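Local coordinates for protein DraIII (Deinococcus radiophilus, PDB 4L0K) that cleaves DNA at specific sites as a type II restriction endonuclease, probably through a nuclease core of the His-Me finger type, at residues P36-H45 / P133-L143; A177-T185 / V194-Q205. One frame throughout, in Å; residues are numbered along the deposited sequence.

Interaction 1: residues P36-H45 / P133-L143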
loop_
_atom_site.group_PDB
_atom_site.type_symbol
_atom_site.label_atom_id
_atom_site.label_comp_id
_atom_site.label_asym_id
_atom_site.label_seq_id
_atom_site.Cartn_x
_atom_site.Cartn_y
_atom_site.Cartn_z
ATOM N N PRO A 36 25.793 -16.384 -13.551
ATOM C CA PRO A 36 27.113 -15.884 -13.971
ATOM C C PRO A 36 27.150 -14.361 -14.143
ATOM O O PRO A 36 28.085 -13.699 -13.680
ATOM C CB PRO A 36 27.344 -16.582 -15.318
ATOM C CG PRO A 36 25.975 -16.994 -15.796
ATOM C CD PRO A 36 25.216 -17.314 -14.543
ATOM N N PHE A 37 26.111 -13.821 -14.771
ATOM C CA PHE A 37 25.948 -12.376 -14.969
ATOM C C PHE A 37 25.870 -11.557 -13.675
ATOM O O PHE A 37 25.906 -10.330 -13.715
ATOM C CB PHE A 37 24.719 -12.110 -15.845
ATOM C CG PHE A 37 23.461 -12.758 -15.332
ATOM C CD1 PHE A 37 23.203 -14.101 -15.574
ATOM C CD2 PHE A 37 22.537 -12.025 -14.596
ATOM C CE1 PHE A 37 22.054 -14.703 -15.094
ATOM C CE2 PHE A 37 21.388 -12.628 -14.113
ATOM C CZ PHE A 37 21.146 -13.961 -14.368
ATOM N N LEU A 38 25.765 -12.227 -12.529
ATOM C CA LEU A 38 25.774 -11.525 -11.247
ATOM C C LEU A 38 27.105 -11.589 -10.488
ATOM O O LEU A 38 27.259 -10.922 -9.450
ATOM C CB LEU A 38 24.629 -11.999 -10.355
ATOM C CG LEU A 38 23.285 -11.326 -10.673
ATOM C CD1 LEU A 38 22.156 -12.031 -9.978
ATOM C CD2 LEU A 38 23.332 -9.862 -10.283
ATOM N N VAL A 39 28.076 -12.345 -11.014
ATOM C CA VAL A 39 29.319 -12.549 -10.262
ATOM C C VAL A 39 29.982 -11.221 -9.868
ATOM O O VAL A 39 30.149 -10.933 -8.682
ATOM C CB VAL A 39 30.320 -13.511 -10.983
ATOM C CG1 VAL A 39 31.664 -13.513 -10.275
ATOM C CG2 VAL A 39 29.757 -14.929 -11.037
ATOM N N SER A 40 30.302 -10.393 -10.854
ATOM C CA SER A 40 30.875 -9.073 -10.578
ATOM C C SER A 40 30.007 -8.255 -9.625
ATOM O O SER A 40 30.529 -7.635 -8.684
ATOM C CB SER A 40 31.106 -8.295 -11.867
ATOM O OG SER A 40 31.983 -8.999 -12.726
ATOM N N LEU A 41 28.690 -8.277 -9.832
ATOM C CA LEU A 41 27.838 -7.462 -8.974
ATOM C C LEU A 41 27.922 -7.970 -7.526
ATOM O O LEU A 41 28.009 -7.163 -6.586
ATOM C CB LEU A 41 26.392 -7.399 -9.482
ATOM C CG LEU A 41 25.568 -6.236 -8.906
ATOM C CD1 LEU A 41 26.214 -4.899 -9.272
ATOM C CD2 LEU A 41 24.151 -6.298 -9.414
ATOM N N SER A 42 27.970 -9.300 -7.368
ATOM C CA SER A 42 28.134 -9.915 -6.043
ATOM C C SER A 42 29.449 -9.490 -5.416
ATOM O O SER A 42 29.570 -9.353 -4.199
ATOM C CB SER A 42 28.127 -11.443 -6.132
ATOM O OG SER A 42 26.815 -11.962 -6.083
ATOM N N LYS A 43 30.446 -9.284 -6.259
ATOM C CA LYS A 43 31.737 -8.864 -5.759
ATOM C C LYS A 43 31.663 -7.391 -5.332
ATOM O O LYS A 43 32.230 -7.029 -4.301
ATOM C CB LYS A 43 32.828 -9.111 -6.814
ATOM C CG LYS A 43 34.231 -8.878 -6.330
ATOM C CD LYS A 43 35.060 -8.170 -7.392
ATOM C CE LYS A 43 35.034 -8.903 -8.718
ATOM N NZ LYS A 43 35.054 -7.942 -9.849
ATOM N N THR A 44 30.928 -6.559 -6.088
ATOM C CA THR A 44 30.913 -5.115 -5.812
ATOM C C THR A 44 29.772 -4.638 -4.906
ATOM O O THR A 44 29.941 -3.686 -4.132
ATOM C CB THR A 44 30.837 -4.279 -7.097
ATOM O OG1 THR A 44 29.627 -4.604 -7.805
ATOM C CG2 THR A 44 32.061 -4.532 -7.979
ATOM N N HIS A 45 28.610 -5.272 -5.023
ATOM C CA HIS A 45 27.446 -4.876 -4.232
ATOM C C HIS A 45 26.643 -6.079 -3.802
ATOM O O HIS A 45 25.602 -6.378 -4.412
ATOM C CB HIS A 45 26.531 -3.943 -5.027
ATOM C CG HIS A 45 27.172 -2.649 -5.409
ATOM N ND1 HIS A 45 28.057 -2.541 -6.461
ATOM C CD2 HIS A 45 27.055 -1.406 -4.883
ATOM C CE1 HIS A 45 28.469 -1.290 -6.556
ATOM N NE2 HIS A 45 27.878 -0.582 -5.609
ATOM N N PRO A 133 28.538 0.411 -10.810
ATOM C CA PRO A 133 29.897 -0.026 -11.123
ATOM C C PRO A 133 29.999 -0.253 -12.620
ATOM O O PRO A 133 28.968 -0.462 -13.275
ATOM C CB PRO A 133 29.996 -1.371 -10.394
ATOM C CG PRO A 133 28.593 -1.883 -10.384
ATOM C CD PRO A 133 27.770 -0.648 -10.130
ATOM N N ILE A 134 31.209 -0.207 -13.162
ATOM C CA ILE A 134 31.396 -0.642 -14.536
ATOM C C ILE A 134 31.435 -2.181 -14.560
ATOM O O ILE A 134 32.119 -2.820 -13.758
ATOM C CB ILE A 134 32.631 0.035 -15.207
ATOM C CG1 ILE A 134 32.286 1.466 -15.637
ATOM C CG2 ILE A 134 33.080 -0.720 -16.453
ATOM C CD1 ILE A 134 32.128 2.470 -14.522
ATOM N N PRO A 135 30.637 -2.774 -15.444
ATOM C CA PRO A 135 30.608 -4.220 -15.612
ATOM C C PRO A 135 31.796 -4.709 -16.437
ATOM O O PRO A 135 32.252 -3.991 -17.326
ATOM C CB PRO A 135 29.319 -4.437 -16.391
ATOM C CG PRO A 135 29.171 -3.203 -17.192
ATOM C CD PRO A 135 29.631 -2.102 -16.284
ATOM N N ASP A 136 32.281 -5.912 -16.132
ATOM C CA ASP A 136 33.343 -6.554 -16.903
ATOM C C ASP A 136 32.813 -6.935 -18.281
ATOM O O ASP A 136 31.604 -6.888 -18.511
ATOM C CB ASP A 136 33.841 -7.804 -16.173
ATOM C CG ASP A 136 32.731 -8.805 -15.923
ATOM O OD1 ASP A 136 32.706 -9.860 -16.596
ATOM O OD2 ASP A 136 31.870 -8.528 -15.064
ATOM N N SER A 137 33.703 -7.336 -19.187
ATOM C CA SER A 137 33.296 -7.544 -20.572
ATOM C C SER A 137 32.357 -8.730 -20.760
ATOM O O SER A 137 31.451 -8.675 -21.601
ATOM C CB SER A 137 34.503 -7.617 -21.523
ATOM O OG SER A 137 35.550 -8.407 -20.985
ATOM N N PHE A 138 32.563 -9.797 -19.987
ATOM C CA PHE A 138 31.636 -10.922 -20.035
ATOM C C PHE A 138 30.208 -10.496 -19.682
ATOM O O PHE A 138 29.270 -10.761 -20.429
ATOM C CB PHE A 138 32.047 -12.041 -19.085
ATOM C CG PHE A 138 30.923 -12.991 -18.784
ATOM C CD1 PHE A 138 30.259 -12.940 -17.567
ATOM C CD2 PHE A 138 30.491 -13.898 -19.745
ATOM C CE1 PHE A 138 29.205 -13.796 -17.303
ATOM C CE2 PHE A 138 29.438 -14.760 -19.486
ATOM C CZ PHE A 138 28.794 -14.708 -18.262
ATOM N N THR A 139 30.056 -9.847 -18.529
ATOM C CA THR A 139 28.738 -9.454 -18.028
ATOM C C THR A 139 28.062 -8.533 -19.022
ATOM O O THR A 139 26.918 -8.775 -19.433
ATOM C CB THR A 139 28.858 -8.716 -16.694
ATOM O OG1 THR A 139 29.755 -9.431 -15.842
ATOM C CG2 THR A 139 27.499 -8.592 -16.018
ATOM N N LYS A 140 28.799 -7.497 -19.422
ATOM C CA LYS A 140 28.335 -6.527 -20.408
ATOM C C LYS A 140 27.843 -7.189 -21.693
ATOM O O LYS A 140 26.713 -6.941 -22.125
ATOM C CB LYS A 140 29.442 -5.524 -20.737
ATOM C CG LYS A 140 29.068 -4.539 -21.836
ATOM C CD LYS A 140 30.007 -3.337 -21.840
ATOM C CE LYS A 140 29.503 -2.229 -22.760
ATOM N NZ LYS A 140 29.502 -2.637 -24.189
ATOM N N ASN A 141 28.681 -8.034 -22.297
ATOM C CA ASN A 141 28.342 -8.611 -23.595
ATOM C C ASN A 141 27.207 -9.608 -23.508
ATOM O O ASN A 141 26.320 -9.646 -24.372
ATOM C CB ASN A 141 29.574 -9.227 -24.257
ATOM C CG ASN A 141 30.604 -8.177 -24.613
ATOM O OD1 ASN A 141 30.255 -7.080 -25.069
ATOM N ND2 ASN A 141 31.871 -8.482 -24.369
ATOM N N TYR A 142 27.241 -10.404 -22.447
ATOM C CA TYR A 142 26.206 -11.389 -22.178
ATOM C C TYR A 142 24.823 -10.722 -22.028
ATOM O O TYR A 142 23.856 -11.108 -22.699
ATOM C CB TYR A 142 26.583 -12.143 -20.909
ATOM C CG TYR A 142 25.551 -13.120 -20.404
ATOM C CD1 TYR A 142 25.630 -14.469 -20.733
ATOM C CD2 TYR A 142 24.522 -12.705 -19.556
ATOM C CE1 TYR A 142 24.709 -15.369 -20.255
ATOM C CE2 TYR A 142 23.591 -13.600 -19.076
ATOM C CZ TYR A 142 23.695 -14.933 -19.427
ATOM O OH TYR A 142 22.776 -15.830 -18.950
ATOM N N LEU A 143 24.734 -9.724 -21.148
ATOM C CA LEU A 143 23.462 -9.023 -20.926
ATOM C C LEU A 143 23.019 -8.207 -22.146
ATOM O O LEU A 143 21.837 -8.213 -22.503
ATOM C CB LEU A 143 23.528 -8.148 -19.664
ATOM C CG LEU A 143 23.677 -8.990 -18.393
ATOM C CD1 LEU A 143 23.989 -8.134 -17.187
ATOM C CD2 LEU A 143 22.425 -9.844 -18.149
HETATM O O HOH W 1 29.245 -11.259 -13.898
#

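Interaction 2: residues A177-T185 / V194-Q205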
loop_
_atom_site.group_PDB
_atom_site.type_symbol
_atom_site.label_atom_id
_atom_site.label_comp_id
_atom_site.label_asym_id
_atom_site.label_seq_id
_atom_site.Cartn_x
_atom_site.Cartn_y
_atom_site.Cartn_z
ATOM N N ALA A 177 13.227 -1.142 0.549
ATOM C CA ALA A 177 13.982 0.079 0.803
ATOM C C ALA A 177 13.283 1.285 0.171
ATOM O O ALA A 177 12.052 1.392 0.203
ATOM C CB ALA A 177 15.406 -0.057 0.254
ATOM N N ALA A 178 14.072 2.194 -0.396
ATOM C CA ALA A 178 13.517 3.295 -1.174
ATOM C C ALA A 178 13.186 2.825 -2.606
ATOM O O ALA A 178 12.313 3.387 -3.258
ATOM C CB ALA A 178 14.485 4.490 -1.178
ATOM N N VAL A 179 13.849 1.761 -3.067
ATOM C CA VAL A 179 13.608 1.198 -4.412
ATOM C C VAL A 179 13.106 -0.253 -4.383
ATOM O O VAL A 179 13.511 -1.038 -3.549
ATOM C CB VAL A 179 14.858 1.360 -5.336
ATOM C CG1 VAL A 179 14.728 0.542 -6.579
ATOM C CG2 VAL A 179 15.000 2.811 -5.736
ATOM N N GLU A 180 12.192 -0.587 -5.282
ATOM C CA GLU A 180 11.596 -1.914 -5.342
ATOM C C GLU A 180 11.549 -2.359 -6.782
ATOM O O GLU A 180 11.764 -1.552 -7.703
ATOM C CB GLU A 180 10.167 -1.910 -4.768
ATOM C CG GLU A 180 10.130 -1.489 -3.318
ATOM C CD GLU A 180 8.741 -1.499 -2.716
ATOM O OE1 GLU A 180 7.745 -1.289 -3.441
ATOM O OE2 GLU A 180 8.649 -1.721 -1.496
ATOM N N THR A 181 11.280 -3.648 -6.970
ATOM C CA THR A 181 11.084 -4.199 -8.292
ATOM C C THR A 181 9.672 -3.907 -8.760
ATOM O O THR A 181 8.715 -4.106 -8.028
ATOM C CB THR A 181 11.352 -5.720 -8.310
ATOM O OG1 THR A 181 12.765 -5.950 -8.287
ATOM C CG2 THR A 181 10.781 -6.340 -9.561
ATOM N N ALA A 182 9.539 -3.432 -9.989
ATOM C CA ALA A 182 8.229 -3.094 -10.518
ATOM C C ALA A 182 7.793 -4.056 -11.611
ATOM O O ALA A 182 8.626 -4.604 -12.357
ATOM C CB ALA A 182 8.226 -1.665 -11.041
ATOM N N HIS A 183 6.479 -4.233 -11.683
ATOM C CA HIS A 183 5.800 -4.939 -12.755
ATOM C C HIS A 183 4.904 -3.974 -13.505
ATOM O O HIS A 183 3.917 -3.480 -12.961
ATOM C CB HIS A 183 4.980 -6.093 -12.180
ATOM C CG HIS A 183 5.826 -7.137 -11.531
ATOM N ND1 HIS A 183 6.350 -6.986 -10.264
ATOM C CD2 HIS A 183 6.300 -8.314 -11.998
ATOM C CE1 HIS A 183 7.083 -8.041 -9.966
ATOM N NE2 HIS A 183 7.070 -8.864 -11.001
ATOM N N LYS A 184 5.255 -3.710 -14.760
ATOM C CA LYS A 184 4.555 -2.712 -15.565
ATOM C C LYS A 184 3.089 -3.075 -15.745
ATOM O O LYS A 184 2.225 -2.205 -15.782
ATOM C CB LYS A 184 5.215 -2.552 -16.936
ATOM C CG LYS A 184 6.614 -1.996 -16.905
ATOM C CD LYS A 184 7.266 -2.122 -18.293
ATOM C CE LYS A 184 8.784 -2.201 -18.173
ATOM N NZ LYS A 184 9.422 -2.364 -19.515
ATOM N N THR A 185 2.825 -4.367 -15.892
ATOM C CA THR A 185 1.467 -4.872 -15.944
ATOM C C THR A 185 1.365 -5.894 -14.828
ATOM O O THR A 185 2.259 -6.720 -14.679
ATOM C CB THR A 185 1.155 -5.519 -17.308
ATOM O OG1 THR A 185 0.891 -4.492 -18.268
ATOM C CG2 THR A 185 -0.063 -6.438 -17.217
ATOM N N VAL A 194 9.411 -6.195 -16.314
ATOM C CA VAL A 194 9.964 -5.754 -15.023
ATOM C C VAL A 194 10.938 -4.595 -15.092
ATOM O O VAL A 194 11.551 -4.343 -16.130
ATOM C CB VAL A 194 10.603 -6.899 -14.202
ATOM C CG1 VAL A 194 9.529 -7.883 -13.763
ATOM C CG2 VAL A 194 11.738 -7.584 -14.998
ATOM N N GLY A 195 11.069 -3.894 -13.968
ATOM C CA GLY A 195 12.076 -2.856 -13.859
ATOM C C GLY A 195 12.244 -2.398 -12.430
ATOM O O GLY A 195 11.918 -3.130 -11.518
ATOM N N PHE A 196 12.730 -1.181 -12.229
ATOM C CA PHE A 196 12.816 -0.630 -10.883
ATOM C C PHE A 196 11.866 0.556 -10.707
ATOM O O PHE A 196 11.547 1.280 -11.679
ATOM C CB PHE A 196 14.258 -0.219 -10.559
ATOM C CG PHE A 196 15.244 -1.369 -10.575
ATOM C CD1 PHE A 196 15.018 -2.505 -9.827
ATOM C CD2 PHE A 196 16.394 -1.294 -11.336
ATOM C CE1 PHE A 196 15.916 -3.555 -9.841
ATOM C CE2 PHE A 196 17.315 -2.344 -11.362
ATOM C CZ PHE A 196 17.063 -3.483 -10.612
ATOM N N ALA A 197 11.404 0.743 -9.470
ATOM C CA ALA A 197 10.518 1.865 -9.128
ATOM C C ALA A 197 10.775 2.350 -7.709
ATOM O O ALA A 197 11.097 1.548 -6.829
ATOM C CB ALA A 197 9.071 1.455 -9.266
ATOM N N HIS A 198 10.642 3.659 -7.485
ATOM C CA HIS A 198 10.534 4.177 -6.126
ATOM C C HIS A 198 9.448 3.433 -5.376
ATOM O O HIS A 198 8.409 3.090 -5.954
ATOM C CB HIS A 198 10.129 5.653 -6.120
ATOM C CG HIS A 198 11.132 6.552 -6.747
ATOM N ND1 HIS A 198 10.967 7.074 -8.009
ATOM C CD2 HIS A 198 12.330 7.000 -6.299
ATOM C CE1 HIS A 198 12.019 7.820 -8.306
ATOM N NE2 HIS A 198 12.859 7.789 -7.288
ATOM N N ARG A 199 9.689 3.210 -4.089
ATOM C CA ARG A 199 8.693 2.628 -3.199
ATOM C C ARG A 199 7.358 3.350 -3.354
ATOM O O ARG A 199 6.335 2.722 -3.636
ATOM C CB ARG A 199 9.180 2.728 -1.760
ATOM C CG ARG A 199 8.100 2.551 -0.722
ATOM C CD ARG A 199 8.002 1.125 -0.261
ATOM N NE ARG A 199 6.804 0.930 0.552
ATOM C CZ ARG A 199 6.197 -0.239 0.738
ATOM N NH1 ARG A 199 5.109 -0.298 1.495
ATOM N NH2 ARG A 199 6.670 -1.346 0.166
ATOM N N PHE A 200 7.378 4.673 -3.223
ATOM C CA PHE A 200 6.145 5.443 -3.347
ATOM C C PHE A 200 5.394 5.129 -4.645
ATOM O O PHE A 200 4.186 4.856 -4.627
ATOM C CB PHE A 200 6.381 6.964 -3.250
ATOM C CG PHE A 200 5.108 7.756 -3.385
ATOM C CD1 PHE A 200 4.322 8.035 -2.261
ATOM C CD2 PHE A 200 4.656 8.158 -4.635
ATOM C CE1 PHE A 200 3.114 8.729 -2.384
ATOM C CE2 PHE A 200 3.449 8.855 -4.769
ATOM C CZ PHE A 200 2.674 9.133 -3.639
ATOM N N CYS A 201 6.113 5.193 -5.760
ATOM C CA CYS A 201 5.498 5.056 -7.079
ATOM C C CYS A 201 4.942 3.640 -7.241
ATOM O O CYS A 201 3.844 3.426 -7.770
ATOM C CB CYS A 201 6.523 5.365 -8.190
ATOM S SG CYS A 201 7.402 6.986 -8.081
ATOM N N ASN A 202 5.720 2.678 -6.759
ATOM C CA ASN A 202 5.321 1.285 -6.781
ATOM C C ASN A 202 4.054 1.008 -5.964
ATOM O O ASN A 202 3.165 0.312 -6.445
ATOM C CB ASN A 202 6.461 0.385 -6.307
ATOM C CG ASN A 202 6.326 -1.026 -6.817
ATOM O OD1 ASN A 202 5.786 -1.251 -7.891
ATOM N ND2 ASN A 202 6.816 -1.982 -6.048
ATOM N N VAL A 203 3.940 1.543 -4.751
ATOM C CA VAL A 203 2.669 1.331 -4.042
ATOM C C VAL A 203 1.501 2.141 -4.642
ATOM O O VAL A 203 0.386 1.647 -4.665
ATOM C CB VAL A 203 2.747 1.406 -2.486
ATOM C CG1 VAL A 203 4.167 1.151 -1.962
ATOM C CG2 VAL A 203 2.177 2.679 -1.967
ATOM N N ALA A 204 1.764 3.330 -5.196
ATOM C CA ALA A 204 0.689 4.097 -5.837
ATOM C C ALA A 204 0.066 3.327 -7.004
ATOM O O ALA A 204 -1.154 3.307 -7.168
ATOM C CB ALA A 204 1.187 5.489 -6.316
ATOM N N GLN A 205 0.915 2.703 -7.819
ATOM C CA GLN A 205 0.438 2.002 -9.003
ATOM C C GLN A 205 -0.536 0.874 -8.643
ATOM O O GLN A 205 -1.484 0.604 -9.385
ATOM C CB GLN A 205 1.632 1.467 -9.805
ATOM C CG GLN A 205 1.290 0.825 -11.132
ATOM C CD GLN A 205 2.375 -0.160 -11.592
ATOM O OE1 GLN A 205 3.468 -0.197 -11.038
ATOM N NE2 GLN A 205 2.061 -0.964 -12.595
HETATM O O HOH W 2 12.079 -2.005 -18.125
#

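Interaction 1: residues P36-H45 / P133-L143
OD2 of D136 receives the hydroxyl of S40 from across the contact and that of T139 from the following helical turn. Both OG of S40 and OG1 of T139 lie 2.4 Å from this OD2, both so short that the details of these two bonds are doubtful. D136 is the N-cap of helix 137-147, and its OD1 takes the capping bond from T139 N at 3.3 Å, 59° above the carboxylate plane. Partners on both oxygens probably limit the rotation of the carboxylate. A water extends the network, donating at 2.7 Å to both T139 OG1 and P36 O, and only weakly accepting from S40 N.

Beyond this polar patch the contact is largely apolar. F37 holds CG between its backbone N and carbonyl carbon (chi1 54°), which brings CD1 to 3.6 Å from Y142 CE2. The two ring planes differ by 8° yet are slid apart, with little overlap. P36 CB touches F138 CZ at 3.8 Å, while at the far end H45 CE1 lies 3.7 Å from P133 CD. Y142 OH bonds to Q23 O and R120. Behind the contact, F37 and L143 rest on T123 of helix 112-126, and L41 reaches I48 and I52 of helix 46-57.

Interaction 2: residues A177-T185 / V194-Q205
E180 and A197 pair through both backbone bonds, N to O in each direction, and A182 with G195 repeats the pattern; A182 N to G195 O is the straightest, at 2.8 Å and 176°. Past the end of the ladder, R199 N donates to A178 O at 2.8 Å, so an N-H of the first helical turn is satisfied by a carbonyl just before strand 179-183.

Both oxygens of the E180 carboxylate are used. R199 NH2 forms a salt bridge with OE2 at 2.6 Å, on the syn lone pair and in the guanidinium plane. N202 ND2 bonds to OE1 at 2.9 Å from the anti side. The guanidinium and amide planes both stand almost perpendicular to the carboxylate. R199 reaches its partner through a bend at chi2 (94°), with V203 CG1 lying over one guanidinium face.

A hairpin of strands 179-183 and 194-198 running directly into helix 199-205 is the beta-beta-alpha unit expected of the His-Me finger clan. Between sheet and helix, A182 CB packs on A197 CB at 3.7 Å.

Q205, with CG anti to N (chi1 -175°), carries NE2 to H183 O at 3.1 Å; this amide nitrogen also bonds to K208 O. K184 NZ donates to E192 O and to a water that in turn donates to V194 O, an acceptor shared with K121. T181 OG1 bonds to D55, and H183 NE2 pairs with H189 ND1 while its CD2 lies 3.7 Å from V194 CG1.

The contacts come in series along the chain: interaction 1 closes at helix 137-147 before interaction 2 opens at strand 179-183. Their centres lie about 23 Å apart and their nearest atoms about 8 Å, without touching. Helix 112-126 mediates between them: its adjacent residues T123 and L122 pack against interaction 1 and interaction 2 respectively. Helix 46-57 also touches both contacts, so two helices of the same chain tie the helical contact to the hairpin. Within the assembly the second subunit touches interaction 2 alone, packing on helix 199-205, so it is the helix of this unit that meets the second subunit, while the helical contact remains within its own chain.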